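Local coordinates for protein putative Glycerophosphoryl diester phosphodiesterase (Silicibacter pomeroyi, PDB 3L12) that is a putative glycerophosphoryl diester phosphodiesterase family protein of TIM-barrel type that binds a magnesium ion near the C-terminal ends of its barrel strands, at residues N33-F38 with G130-L135; A48-V53 with Y145-L150; R182-S187 with D202-Y207. All blocks are in the same frame, centred on the assembly; numbering follows the deposited sequence.

Contact 1: residues N33-F38 with G130-L135; sequences NTLEGF and GELLDL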
ATOM      1  N   ASN A  33     -10.269   5.849   5.093  1.00  8.44           N
ATOM      2  CA  ASN A  33     -11.149   6.921   4.649  1.00  7.41           C
ATOM      3  C   ASN A  33     -10.416   8.218   4.226  1.00  8.48           C
ATOM      4  O   ASN A  33     -10.906   9.379   4.434  1.00  8.70           O
ATOM      5  CB  ASN A  33     -12.241   7.149   5.693  1.00  7.21           C
ATOM      6  CG  ASN A  33     -13.326   6.113   5.635  1.00  7.74           C
ATOM      7  OD1 ASN A  33     -13.668   5.630   4.550  1.00  9.03           O
ATOM      8  ND2 ASN A  33     -13.953   5.815   6.793  1.00  7.00           N
ATOM      9  N   THR A  34      -9.237   8.037   3.612  1.00  8.07           N
ATOM     10  CA  THR A  34      -8.477   9.154   3.098  1.00  7.13           C
ATOM     11  C   THR A  34      -8.372   9.078   1.578  1.00  9.29           C
ATOM     12  O   THR A  34      -8.346   8.004   0.977  1.00  7.80           O
ATOM     13  CB  THR A  34      -7.055   9.240   3.667  1.00  6.50           C
ATOM     14  OG1 THR A  34      -6.315   8.068   3.307  1.00  8.41           O
ATOM     15  CG2 THR A  34      -7.150   9.355   5.254  1.00  9.92           C
ATOM     16  N   LEU A  35      -8.366  10.220   0.935  1.00  7.76           N
ATOM     17  CA  LEU A  35      -8.170  10.283  -0.547  1.00  8.00           C
ATOM     18  C   LEU A  35      -6.885   9.546  -0.916  1.00  8.85           C
ATOM     19  O   LEU A  35      -6.824   8.824  -1.892  1.00 10.33           O
ATOM     20  CB  LEU A  35      -8.147  11.691  -1.028  1.00  8.80           C
ATOM     21  CG  LEU A  35      -9.387  12.597  -0.819  1.00  9.64           C
ATOM     22  CD1 LEU A  35      -9.123  14.050  -1.481  1.00 13.08           C
ATOM     23  CD2 LEU A  35     -10.631  11.937  -1.392  1.00 10.07           C
ATOM     24  N   GLU A  36      -5.851   9.699  -0.089  1.00  8.94           N
ATOM     25  CA  GLU A  36      -4.588   8.994  -0.325  1.00 11.10           C
ATOM     26  C   GLU A  36      -4.753   7.473  -0.317  1.00 10.17           C
ATOM     27  O   GLU A  36      -4.216   6.758  -1.197  1.00 11.30           O
ATOM     28  CB  GLU A  36      -3.519   9.483   0.683  1.00 12.87           C
ATOM     29  CG  GLU A  36      -3.206  11.017   0.620  1.00 13.20           C
ATOM     30  CD  GLU A  36      -4.260  11.976   1.199  1.00 12.93           C
ATOM     31  OE1 GLU A  36      -5.322  11.571   1.695  1.00 11.58           O
ATOM     32  OE2 GLU A  36      -4.049  13.198   1.152  1.00 19.42           O
ATOM     33  N   GLY A  37      -5.506   6.964   0.634  1.00  6.72           N
ATOM     34  CA  GLY A  37      -5.744   5.549   0.761  1.00  6.82           C
ATOM     35  C   GLY A  37      -6.645   5.029  -0.346  1.00  7.30           C
ATOM     36  O   GLY A  37      -6.480   3.898  -0.820  1.00  9.05           O
ATOM     37  N   PHE A  38      -7.596   5.878  -0.800  1.00  6.79           N
ATOM     38  CA  PHE A  38      -8.460   5.445  -1.903  1.00  7.91           C
ATOM     39  C   PHE A  38      -7.686   5.333  -3.198  1.00  9.03           C
ATOM     40  O   PHE A  38      -7.865   4.374  -3.929  1.00 10.46           O
ATOM     41  CB  PHE A  38      -9.718   6.326  -2.056  1.00  8.72           C
ATOM     42  CG  PHE A  38     -10.674   6.244  -0.903  1.00  9.49           C
ATOM     43  CD1 PHE A  38     -11.260   5.032  -0.548  1.00  8.47           C
ATOM     44  CD2 PHE A  38     -10.977   7.364  -0.121  1.00  8.56           C
ATOM     45  CE1 PHE A  38     -12.160   4.953   0.520  1.00  8.85           C
ATOM     46  CE2 PHE A  38     -11.844   7.269   0.956  1.00  7.73           C
ATOM     47  CZ  PHE A  38     -12.453   6.070   1.262  1.00  9.29           C
ATOM     48  N   GLY A 130     -17.891  14.838  -1.597  1.00  9.18           N
ATOM     49  CA  GLY A 130     -17.723  15.409  -2.943  1.00 10.41           C
ATOM     50  C   GLY A 130     -16.322  15.230  -3.484  1.00 10.58           C
ATOM     51  O   GLY A 130     -16.133  14.955  -4.668  1.00 11.37           O
ATOM     52  N   GLU A 131     -15.335  15.373  -2.603  1.00 11.96           N
ATOM     53  CA  GLU A 131     -13.939  15.198  -2.984  1.00 11.57           C
ATOM     54  C   GLU A 131     -13.635  13.780  -3.363  1.00 10.35           C
ATOM     55  O   GLU A 131     -12.889  13.538  -4.292  1.00 12.38           O
ATOM     56  CB  GLU A 131     -12.998  15.652  -1.860  1.00 11.85           C
ATOM     57  CG  GLU A 131     -13.050  17.140  -1.671  1.00 13.88           C
ATOM     58  CD  GLU A 131     -12.373  17.660  -0.428  1.00 17.78           C
ATOM     59  OE1 GLU A 131     -12.265  16.960   0.598  1.00 15.28           O
ATOM     60  OE2 GLU A 131     -11.970  18.861  -0.467  1.00 20.87           O
ATOM     61  N   LEU A 132     -14.158  12.832  -2.608  1.00 10.52           N
ATOM     62  CA  LEU A 132     -13.975  11.449  -2.954  1.00  8.73           C
ATOM     63  C   LEU A 132     -14.668  11.140  -4.277  1.00 10.80           C
ATOM     64  O   LEU A 132     -14.127  10.430  -5.123  1.00 12.33           O
ATOM     65  CB  LEU A 132     -14.473  10.553  -1.828  1.00  9.62           C
ATOM     66  CG  LEU A 132     -14.469   9.078  -2.195  1.00 10.36           C
ATOM     67  CD1 LEU A 132     -13.024   8.536  -2.549  1.00 11.52           C
ATOM     68  CD2 LEU A 132     -15.084   8.306  -1.073  1.00 10.30           C
ATOM     69  N   LEU A 133     -15.871  11.671  -4.486  1.00 10.09           N
ATOM     70  CA  LEU A 133     -16.572  11.349  -5.729  1.00 11.31           C
ATOM     71  C   LEU A 133     -15.871  11.974  -6.932  1.00 12.50           C
ATOM     72  O   LEU A 133     -15.839  11.356  -7.985  1.00 13.43           O
ATOM     73  CB  LEU A 133     -18.035  11.753  -5.659  1.00 10.50           C
ATOM     74  CG  LEU A 133     -18.839  11.021  -4.576  1.00 11.17           C
ATOM     75  CD1 LEU A 133     -20.253  11.594  -4.563  1.00 12.32           C
ATOM     76  CD2 LEU A 133     -18.900   9.431  -4.653  1.00 13.08           C
ATOM     77  N   ASP A 134     -15.318  13.174  -6.779  1.00 14.23           N
ATOM     78  CA  ASP A 134     -14.520  13.821  -7.830  1.00 17.11           C
ATOM     79  C   ASP A 134     -13.297  12.942  -8.213  1.00 18.04           C
ATOM     80  O   ASP A 134     -13.003  12.677  -9.422  1.00 17.42           O
ATOM     81  CB  ASP A 134     -14.071  15.197  -7.342  1.00 19.79           C
ATOM     82  CG  ASP A 134     -13.555  16.103  -8.455  1.00 22.45           C
ATOM     83  OD1 ASP A 134     -13.845  15.886  -9.648  1.00 23.04           O
ATOM     84  OD2 ASP A 134     -12.908  17.094  -8.118  1.00 25.48           O
ATOM     85  N   LEU A 135     -12.596  12.473  -7.193  1.00 16.00           N
ATOM     86  CA  LEU A 135     -11.474  11.577  -7.391  1.00 15.56           C
ATOM     87  C   LEU A 135     -11.910  10.326  -8.161  1.00 16.03           C
ATOM     88  O   LEU A 135     -11.282   9.958  -9.154  1.00 16.40           O
ATOM     89  CB  LEU A 135     -10.874  11.163  -6.049  1.00 17.17           C
ATOM     90  CG  LEU A 135      -9.772  10.098  -6.039  1.00 18.65           C
ATOM     91  CD1 LEU A 135      -8.547  10.670  -6.728  1.00 19.91           C
ATOM     92  CD2 LEU A 135      -9.408   9.654  -4.629  1.00 20.08           C
TER

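Contact 2: residues A48-V53 with Y145-L150; sequences ALEFDV and YLLLEL. With MG (magnesium ion), chain C.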
ATOM      1  N   ALA A  48     -13.722  -1.928  -6.328  1.00  6.84           N
ATOM      2  CA  ALA A  48     -14.840  -1.543  -5.493  1.00  6.07           C
ATOM      3  C   ALA A  48     -14.347  -1.075  -4.138  1.00  5.68           C
ATOM      4  O   ALA A  48     -13.409  -1.634  -3.579  1.00  6.18           O
ATOM      5  CB  ALA A  48     -15.756  -2.695  -5.329  1.00  7.78           C
ATOM      6  N   LEU A  49     -14.979  -0.028  -3.625  1.00  7.22           N
ATOM      7  CA  LEU A  49     -14.587   0.602  -2.399  1.00  7.78           C
ATOM      8  C   LEU A  49     -15.756   0.698  -1.475  1.00  8.44           C
ATOM      9  O   LEU A  49     -16.865   0.981  -1.917  1.00 10.15           O
ATOM     10  CB  LEU A  49     -14.152   2.060  -2.666  1.00 10.18           C
ATOM     11  CG  LEU A  49     -13.014   2.350  -3.647  1.00  9.52           C
ATOM     12  CD1 LEU A  49     -12.800   3.822  -3.819  1.00  9.83           C
ATOM     13  CD2 LEU A  49     -11.717   1.653  -3.151  1.00  9.65           C
ATOM     14  N   GLU A  50     -15.507   0.520  -0.189  1.00  6.02           N
ATOM     15  CA  GLU A  50     -16.472   0.832   0.817  1.00  6.48           C
ATOM     16  C   GLU A  50     -15.951   2.005   1.643  1.00  6.66           C
ATOM     17  O   GLU A  50     -14.744   2.101   1.932  1.00  6.88           O
ATOM     18  CB  GLU A  50     -16.719  -0.350   1.692  1.00  7.11           C
ATOM     19  CG  GLU A  50     -17.822  -0.204   2.740  1.00  6.21           C
ATOM     20  CD  GLU A  50     -17.425   0.419   4.075  1.00  7.77           C
ATOM     21  OE1 GLU A  50     -16.253   0.712   4.302  1.00  7.25           O
ATOM     22  OE2 GLU A  50     -18.319   0.597   4.970  1.00  8.03           O
ATOM     23  N   PHE A  51     -16.842   2.891   2.030  1.00  6.64           N
ATOM     24  CA  PHE A  51     -16.473   4.014   2.845  1.00  7.17           C
ATOM     25  C   PHE A  51     -17.735   4.518   3.564  1.00  8.77           C
ATOM     26  O   PHE A  51     -18.841   4.101   3.223  1.00  6.80           O
ATOM     27  CB  PHE A  51     -15.842   5.090   1.986  1.00  6.74           C
ATOM     28  CG  PHE A  51     -16.733   5.550   0.881  1.00  7.17           C
ATOM     29  CD1 PHE A  51     -16.733   4.902  -0.326  1.00 10.75           C
ATOM     30  CD2 PHE A  51     -17.604   6.642   1.057  1.00  9.85           C
ATOM     31  CE1 PHE A  51     -17.553   5.337  -1.375  1.00 11.23           C
ATOM     32  CE2 PHE A  51     -18.434   7.074   0.016  1.00 11.62           C
ATOM     33  CZ  PHE A  51     -18.379   6.408  -1.210  1.00 11.74           C
ATOM     34  N   ASP A  52     -17.540   5.442   4.497  1.00  6.87           N
ATOM     35  CA  ASP A  52     -18.611   5.858   5.408  1.00  5.93           C
ATOM     36  C   ASP A  52     -18.851   7.328   5.252  1.00  6.72           C
ATOM     37  O   ASP A  52     -17.858   8.086   5.040  1.00  7.20           O
ATOM     38  CB  ASP A  52     -18.216   5.554   6.834  1.00  7.70           C
ATOM     39  CG  ASP A  52     -17.667   4.148   6.980  1.00  7.66           C
ATOM     40  OD1 ASP A  52     -18.506   3.184   6.980  1.00  8.93           O
ATOM     41  OD2 ASP A  52     -16.415   4.020   7.091  1.00  7.85           O
ATOM     42  N   VAL A  53     -20.113   7.735   5.409  1.00  8.15           N
ATOM     43  CA  VAL A  53     -20.457   9.141   5.307  1.00  8.56           C
ATOM     44  C   VAL A  53     -21.273   9.560   6.522  1.00  8.62           C
ATOM     45  O   VAL A  53     -22.186   8.866   6.929  1.00  7.90           O
ATOM     46  CB  VAL A  53     -21.220   9.454   4.014  1.00  7.96           C
ATOM     47  CG1 VAL A  53     -21.625  10.960   3.915  1.00  8.54           C
ATOM     48  CG2 VAL A  53     -20.370   9.021   2.793  1.00  8.01           C
ATOM     49  N   TYR A 145     -16.786   0.732  -8.191  1.00  9.59           N
ATOM     50  CA  TYR A 145     -18.112   0.579  -7.642  1.00  9.37           C
ATOM     51  C   TYR A 145     -17.978   1.097  -6.211  1.00  9.84           C
ATOM     52  O   TYR A 145     -16.931   0.904  -5.558  1.00 11.06           O
ATOM     53  CB  TYR A 145     -18.554  -0.896  -7.718  1.00  9.01           C
ATOM     54  CG  TYR A 145     -18.796  -1.249  -9.145  1.00  8.78           C
ATOM     55  CD1 TYR A 145     -17.763  -1.630  -9.990  1.00  8.76           C
ATOM     56  CD2 TYR A 145     -20.049  -1.105  -9.677  1.00 10.60           C
ATOM     57  CE1 TYR A 145     -18.011  -1.859 -11.355  1.00 10.70           C
ATOM     58  CE2 TYR A 145     -20.290  -1.370 -11.007  1.00 11.15           C
ATOM     59  CZ  TYR A 145     -19.269  -1.742 -11.827  1.00 11.70           C
ATOM     60  OH  TYR A 145     -19.578  -1.975 -13.150  1.00 13.84           O
ATOM     61  N   LEU A 146     -19.033   1.728  -5.710  1.00  9.53           N
ATOM     62  CA  LEU A 146     -19.017   2.339  -4.383  1.00 10.00           C
ATOM     63  C   LEU A 146     -20.109   1.774  -3.470  1.00 11.61           C
ATOM     64  O   LEU A 146     -21.303   1.802  -3.792  1.00 12.17           O
ATOM     65  CB  LEU A 146     -19.254   3.842  -4.538  1.00 11.17           C
ATOM     66  CG  LEU A 146     -18.366   4.627  -5.506  1.00 11.02           C
ATOM     67  CD1 LEU A 146     -18.829   6.080  -5.519  1.00 13.90           C
ATOM     68  CD2 LEU A 146     -16.922   4.572  -5.156  1.00 11.97           C
ATOM     69  N   LEU A 147     -19.691   1.260  -2.329  1.00  8.14           N
ATOM     70  CA  LEU A 147     -20.568   0.790  -1.288  1.00 10.07           C
ATOM     71  C   LEU A 147     -20.504   1.935  -0.264  1.00  9.01           C
ATOM     72  O   LEU A 147     -19.591   2.032   0.556  1.00  8.70           O
ATOM     73  CB  LEU A 147     -20.003  -0.522  -0.768  1.00 12.09           C
ATOM     74  CG  LEU A 147     -20.858  -1.467  -0.008  1.00 13.27           C
ATOM     75  CD1 LEU A 147     -22.165  -1.884  -0.815  1.00 13.91           C
ATOM     76  CD2 LEU A 147     -20.040  -2.688   0.357  1.00 13.08           C
ATOM     77  N   LEU A 148     -21.477   2.838  -0.372  1.00  8.17           N
ATOM     78  CA  LEU A 148     -21.512   4.079   0.399  1.00  7.89           C
ATOM     79  C   LEU A 148     -22.316   3.846   1.664  1.00  7.33           C
ATOM     80  O   LEU A 148     -23.556   3.720   1.659  1.00  8.05           O
ATOM     81  CB  LEU A 148     -22.079   5.176  -0.496  1.00  8.67           C
ATOM     82  CG  LEU A 148     -22.060   6.600   0.006  1.00  7.72           C
ATOM     83  CD1 LEU A 148     -22.331   7.503  -1.189  1.00 10.17           C
ATOM     84  CD2 LEU A 148     -23.032   6.873   1.187  1.00  7.69           C
ATOM     85  N   GLU A 149     -21.588   3.732   2.769  1.00  6.17           N
ATOM     86  CA  GLU A 149     -22.226   3.437   4.070  1.00  6.42           C
ATOM     87  C   GLU A 149     -22.724   4.753   4.683  1.00  7.35           C
ATOM     88  O   GLU A 149     -21.916   5.606   5.096  1.00  7.96           O
ATOM     89  CB  GLU A 149     -21.311   2.702   5.044  1.00  6.50           C
ATOM     90  CG  GLU A 149     -22.110   2.197   6.241  1.00  7.41           C
ATOM     91  CD  GLU A 149     -21.337   1.530   7.354  1.00  8.93           C
ATOM     92  OE1 GLU A 149     -20.236   1.019   7.142  1.00  7.72           O
ATOM     93  OE2 GLU A 149     -21.927   1.469   8.491  1.00 10.10           O
ATOM     94  N   LEU A 150     -24.041   4.908   4.755  1.00  8.12           N
ATOM     95  CA  LEU A 150     -24.628   6.035   5.465  1.00  9.50           C
ATOM     96  C   LEU A 150     -24.606   5.707   6.961  1.00 10.66           C
ATOM     97  O   LEU A 150     -25.209   4.704   7.363  1.00  9.67           O
ATOM     98  CB  LEU A 150     -26.048   6.262   5.009  1.00 10.45           C
ATOM     99  CG  LEU A 150     -26.204   6.815   3.574  1.00 10.68           C
ATOM    100  CD1 LEU A 150     -26.355   5.647   2.637  1.00 11.89           C
ATOM    101  CD2 LEU A 150     -27.375   7.761   3.437  1.00 13.80           C
TER
HETATM  102 MG    MG C 313     -18.281   1.125   7.011  1.00 11.99          MG
HETATM  103  O   HOH W   1     -16.231   1.424   6.846  1.00  6.36           O
HETATM  104  O   HOH W   2     -18.085   1.184   9.135  1.00  8.36           O

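Contact 3: residues R182-S187 with D202-Y207; sequences RTVMHS and DLPTSY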
ATOM      1  N   ARG A 182     -22.419   3.819 -10.402  1.00 11.03           N
ATOM      2  CA  ARG A 182     -21.498   3.071  -9.550  1.00  9.80           C
ATOM      3  C   ARG A 182     -21.867   3.026  -8.080  1.00  9.86           C
ATOM      4  O   ARG A 182     -21.208   2.315  -7.305  1.00 10.87           O
ATOM      5  CB  ARG A 182     -20.132   3.745  -9.627  1.00 11.76           C
ATOM      6  CG  ARG A 182     -19.413   3.609 -10.976  1.00 13.43           C
ATOM      7  CD  ARG A 182     -18.978   2.194 -11.174  1.00 15.30           C
ATOM      8  NE  ARG A 182     -18.085   2.125 -12.312  1.00 18.20           N
ATOM      9  CZ  ARG A 182     -18.490   1.971 -13.555  1.00 22.32           C
ATOM     10  NH1 ARG A 182     -19.774   1.856 -13.827  1.00 22.12           N
ATOM     11  NH2 ARG A 182     -17.601   1.938 -14.542  1.00 25.43           N
ATOM     12  N   THR A 183     -22.930   3.698  -7.669  1.00  8.76           N
ATOM     13  CA  THR A 183     -23.232   3.831  -6.250  1.00  8.25           C
ATOM     14  C   THR A 183     -24.339   2.929  -5.701  1.00  8.26           C
ATOM     15  O   THR A 183     -25.419   2.815  -6.259  1.00  8.46           O
ATOM     16  CB  THR A 183     -23.637   5.294  -5.961  1.00  9.62           C
ATOM     17  OG1 THR A 183     -22.571   6.169  -6.368  1.00 11.00           O
ATOM     18  CG2 THR A 183     -23.955   5.486  -4.458  1.00 10.21           C
ATOM     19  N   VAL A 184     -24.019   2.344  -4.547  1.00  8.41           N
ATOM     20  CA  VAL A 184     -24.919   1.526  -3.788  1.00  8.38           C
ATOM     21  C   VAL A 184     -25.097   2.143  -2.419  1.00  7.96           C
ATOM     22  O   VAL A 184     -24.119   2.442  -1.739  1.00  9.36           O
ATOM     23  CB  VAL A 184     -24.376   0.090  -3.625  1.00  9.80           C
ATOM     24  CG1 VAL A 184     -25.341  -0.779  -2.808  1.00 10.43           C
ATOM     25  CG2 VAL A 184     -24.109  -0.523  -4.977  1.00 10.88           C
HETATM   26  N   MSE A 185     -26.346   2.349  -2.010  1.00  6.70           N
HETATM   27  CA  MSE A 185     -26.664   2.933  -0.725  1.00  6.73           C
HETATM   28  C   MSE A 185     -26.702   1.807   0.323  1.00  7.39           C
HETATM   29  O   MSE A 185     -27.462   0.882   0.200  1.00  8.42           O
HETATM   30  CB  MSE A 185     -27.960   3.712  -0.844  1.00  7.41           C
HETATM   31  CG  MSE A 185     -27.889   4.813  -1.914  1.00  9.04           C
HETATM   32 SE   MSE A 185     -26.780   6.322  -1.509  0.75  7.62          SE
HETATM   33  CE  MSE A 185     -28.062   7.400  -0.628  1.00 13.55           C
ATOM     34  N   HIS A 186     -25.870   1.930   1.358  1.00  7.64           N
ATOM     35  CA  HIS A 186     -25.509   0.839   2.275  1.00  7.18           C
ATOM     36  C   HIS A 186     -25.615   1.297   3.718  1.00  7.27           C
ATOM     37  O   HIS A 186     -25.149   2.392   4.028  1.00  7.54           O
ATOM     38  CB  HIS A 186     -24.072   0.471   1.836  1.00  7.36           C
ATOM     39  CG  HIS A 186     -23.337  -0.562   2.625  1.00  7.65           C
ATOM     40  ND1 HIS A 186     -23.609  -1.912   2.553  1.00  8.81           N
ATOM     41  CD2 HIS A 186     -22.211  -0.443   3.378  1.00  9.04           C
ATOM     42  CE1 HIS A 186     -22.716  -2.569   3.283  1.00 10.24           C
ATOM     43  NE2 HIS A 186     -21.857  -1.704   3.785  1.00  9.74           N
ATOM     44  N   SER A 187     -26.223   0.491   4.601  1.00  6.56           N
ATOM     45  CA  SER A 187     -26.356   0.917   5.984  1.00  7.07           C
ATOM     46  C   SER A 187     -26.810  -0.153   6.944  1.00  8.30           C
ATOM     47  O   SER A 187     -27.489  -1.111   6.563  1.00  7.96           O
ATOM     48  CB  SER A 187     -27.427   2.057   6.045  1.00  8.19           C
ATOM     49  OG  SER A 187     -27.320   2.843   7.234  1.00  8.90           O
ATOM     50  N   ASP A 202     -33.480   4.519  -8.201  1.00  9.09           N
ATOM     51  CA  ASP A 202     -32.508   4.080  -9.181  1.00 11.16           C
ATOM     52  C   ASP A 202     -31.244   3.503  -8.560  1.00 10.22           C
ATOM     53  O   ASP A 202     -30.528   2.799  -9.246  1.00 10.49           O
ATOM     54  CB  ASP A 202     -32.149   5.224 -10.147  1.00 13.63           C
ATOM     55  CG  ASP A 202     -31.755   6.536  -9.447  1.00 19.21           C
ATOM     56  OD1 ASP A 202     -32.541   7.088  -8.601  1.00 20.22           O
ATOM     57  OD2 ASP A 202     -30.651   7.043  -9.800  1.00 22.57           O
ATOM     58  N   LEU A 203     -30.991   3.762  -7.267  1.00  8.79           N
ATOM     59  CA  LEU A 203     -29.790   3.274  -6.590  1.00  8.14           C
ATOM     60  C   LEU A 203     -30.161   2.076  -5.733  1.00  8.19           C
ATOM     61  O   LEU A 203     -31.114   2.158  -4.926  1.00  8.46           O
ATOM     62  CB  LEU A 203     -29.135   4.374  -5.751  1.00  8.40           C
ATOM     63  CG  LEU A 203     -28.814   5.695  -6.438  1.00  8.83           C
ATOM     64  CD1 LEU A 203     -28.096   6.616  -5.430  1.00 10.56           C
ATOM     65  CD2 LEU A 203     -27.965   5.496  -7.672  1.00  9.81           C
ATOM     66  N   PRO A 204     -29.448   0.956  -5.900  1.00 10.17           N
ATOM     67  CA  PRO A 204     -29.796  -0.175  -5.078  1.00  9.22           C
ATOM     68  C   PRO A 204     -29.422   0.077  -3.608  1.00  8.05           C
ATOM     69  O   PRO A 204     -28.578   0.927  -3.311  1.00  8.22           O
ATOM     70  CB  PRO A 204     -29.035  -1.340  -5.720  1.00 10.76           C
ATOM     71  CG  PRO A 204     -27.858  -0.724  -6.366  1.00 12.79           C
ATOM     72  CD  PRO A 204     -28.311   0.670  -6.786  1.00 10.07           C
ATOM     73  N   THR A 205     -30.071  -0.683  -2.719  1.00  8.33           N
ATOM     74  CA  THR A 205     -29.898  -0.580  -1.286  1.00  7.72           C
ATOM     75  C   THR A 205     -29.259  -1.881  -0.779  1.00  7.91           C
ATOM     76  O   THR A 205     -29.617  -2.991  -1.235  1.00  9.56           O
ATOM     77  CB  THR A 205     -31.245  -0.282  -0.554  1.00  8.53           C
ATOM     78  OG1 THR A 205     -32.221  -1.241  -0.944  1.00  9.49           O
ATOM     79  CG2 THR A 205     -31.775   1.127  -0.907  1.00  8.78           C
ATOM     80  N   SER A 206     -28.367  -1.713   0.190  1.00  8.43           N
ATOM     81  CA  SER A 206     -27.578  -2.790   0.785  1.00  8.73           C
ATOM     82  C   SER A 206     -27.686  -2.758   2.307  1.00  8.16           C
ATOM     83  O   SER A 206     -27.409  -1.748   2.935  1.00  7.46           O
ATOM     84  CB  SER A 206     -26.132  -2.584   0.350  1.00  9.62           C
ATOM     85  OG  SER A 206     -25.261  -3.472   0.993  1.00  9.49           O
ATOM     86  N   TYR A 207     -28.081  -3.894   2.885  1.00  7.53           N
ATOM     87  CA  TYR A 207     -28.448  -4.029   4.292  1.00  8.72           C
ATOM     88  C   TYR A 207     -27.378  -4.756   5.111  1.00  7.80           C
ATOM     89  O   TYR A 207     -27.161  -5.972   4.928  1.00 10.90           O
ATOM     90  CB  TYR A 207     -29.764  -4.800   4.361  1.00  9.75           C
ATOM     91  CG  TYR A 207     -31.002  -3.975   3.964  1.00  9.55           C
ATOM     92  CD1 TYR A 207     -31.215  -3.545   2.645  1.00  9.80           C
ATOM     93  CD2 TYR A 207     -31.985  -3.668   4.896  1.00  9.92           C
ATOM     94  CE1 TYR A 207     -32.356  -2.819   2.304  1.00  9.40           C
ATOM     95  CE2 TYR A 207     -33.141  -2.922   4.550  1.00 10.53           C
ATOM     96  CZ  TYR A 207     -33.299  -2.478   3.264  1.00 10.67           C
ATOM     97  OH  TYR A 207     -34.404  -1.716   2.905  1.00 10.21           O
TER

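Contact 1: residues N33-F38 with G130-L135
Two helices of the outer layer of the barrel, 35-43 and 129-137, meet here through the first turn of one and the middle of the other. L35, F38, L132 and L135 carry the contact. The isobutyl group of L132 crosses the F38 ring at about a right angle: its CD1 comes to 3.4 Å from F38 CD2, while its CD2 methyl lies over one face of the ring. L132 CG stands anti to its backbone N (chi1 173°), which aims the branch at the aromatic side chain. L35 answers in the other direction, laying its CD2 against the backbone of the second helix, 3.7 Å from L132 CA. L135 reaches back with CD2, which sits 4.1 Å from L35 CD2 and 4.2 Å from F38 CB. At the start of helix 35-43, T34 is the N-cap, its OG1 accepting from G37 N at 3.0 Å. F38 and L132 both touch F51 of strand 48-55, so the pair packs the two helices onto the barrel wall. The side chains that meet are apolar, touching one another and some backbone carbonyls; no polar bond links the two segments, and cohesion probably rests on fit and exclusion of water.

Contact 2: residues A48-V53 with Y145-L150
E149, on strand 145-150, leaves the backbone with CG anti to N (chi1 -169°) and runs extended to a magnesium ion. Its CB lies beside the neighbouring strand, 3.4 Å from F51 O, and CG passes alongside D52 OD1. At the tip E149 OE1 binds the metal at 2.0 Å. D52 points the same way beside it, the two carboxylate planes turned 74° apart, and gives OD1 to the ion. E50 bends at chi2 to bring OE2 to magnesium at 2.1 Å. Two waters join these oxygens, with one more atom from outside the strands; water 1 also donates to E50 OE1 and D52 OD2, and N33 donates to D52 OD2 as well. OE1 of E149 and OD1 of D52 stand only 2.8 Å apart, a crowding of acceptors that the cation probably offsets. Between the strands five backbone bonds run in parallel register, the straightest from L147 N to L49 O at 2.9 Å and 177°. On the side opposite the metal ligands, F51 CE2 meets L148 CG at 3.7 Å, and V53 packs on L148. That face is covered by helix 129-137 through L129 and L132 and by helix 160-176 through V170 and V174, while strand 183-187 flanks strand 145-150, touching L147 and E149 with H186.

Contact 3: residues R182-S187 with D202-Y207
The close part of this contact is the parallel pairing of strand 183-187 with strand 205-209. M185, modelled as selenomethionine, is gripped through both its N and its O: the N donates to P204 O, and M185 O accepts from S206 N at 2.7 Å. S187 N continues the pattern by donating to S206 O. On the face bearing H186 and S206, the two side chains stand nearly abreast, each with its gamma atom anti to the backbone N (chi1 176° and 173°). H186 ND1 and S206 OG lie 2.8 Å apart in a hydrogen bond, which either could donate, and it should hold the imidazole in its rotation. H186 NE2 is hydrogen-bonded in turn to an unknown ligand, and the ring also touches E149, which binds the magnesium ion. On the other face the bent selenomethionine chain crosses L203 obliquely, M185 CG lying 4.0 Å from L203 CD1, against helix 160-176.

Toward the start of the segments the hydrogen bonding lapses while the packing continues. P204 has no N-H to offer, so T183 O meets carbon atoms, the nearest being P204 CD at 3.6 Å, and this buried carbonyl has no hydrogen-bond partner in the model. The V184 side chain crosses that of P204 at about a right angle, V184 CG2 4.0 Å from P204 CG. D202 lies exposed, its OD1 in a long, weak ion pair with R175. R197 bonds to Y207 OH and T205 OG1, tying helix 190-199 to strand 205-209. Strand 183-187, that helix and parallel strand 205-209 make a beta-alpha-beta unit of the TIM barrel.

Overall arrangement
From the N terminus, helix 35-43 is followed by strand 48-55, and much later helix 129-137 is followed by strand 145-150. Contact 1 closes the long excursion between the helices and contact 2 that between the strands; their segments alternate along the chain, so the two closures cross. They touch directly: F38 packs on F51 and L133 on L146, joining the outer helix layer to the barrel wall. Contact 3 follows in series and closes only a short loop over helix 190-199. It extends the same sheet, as strands 145-150 and 183-187 are neighbours, and S187 OG bonds to L150 O. Contacts 1 and 3 do not touch.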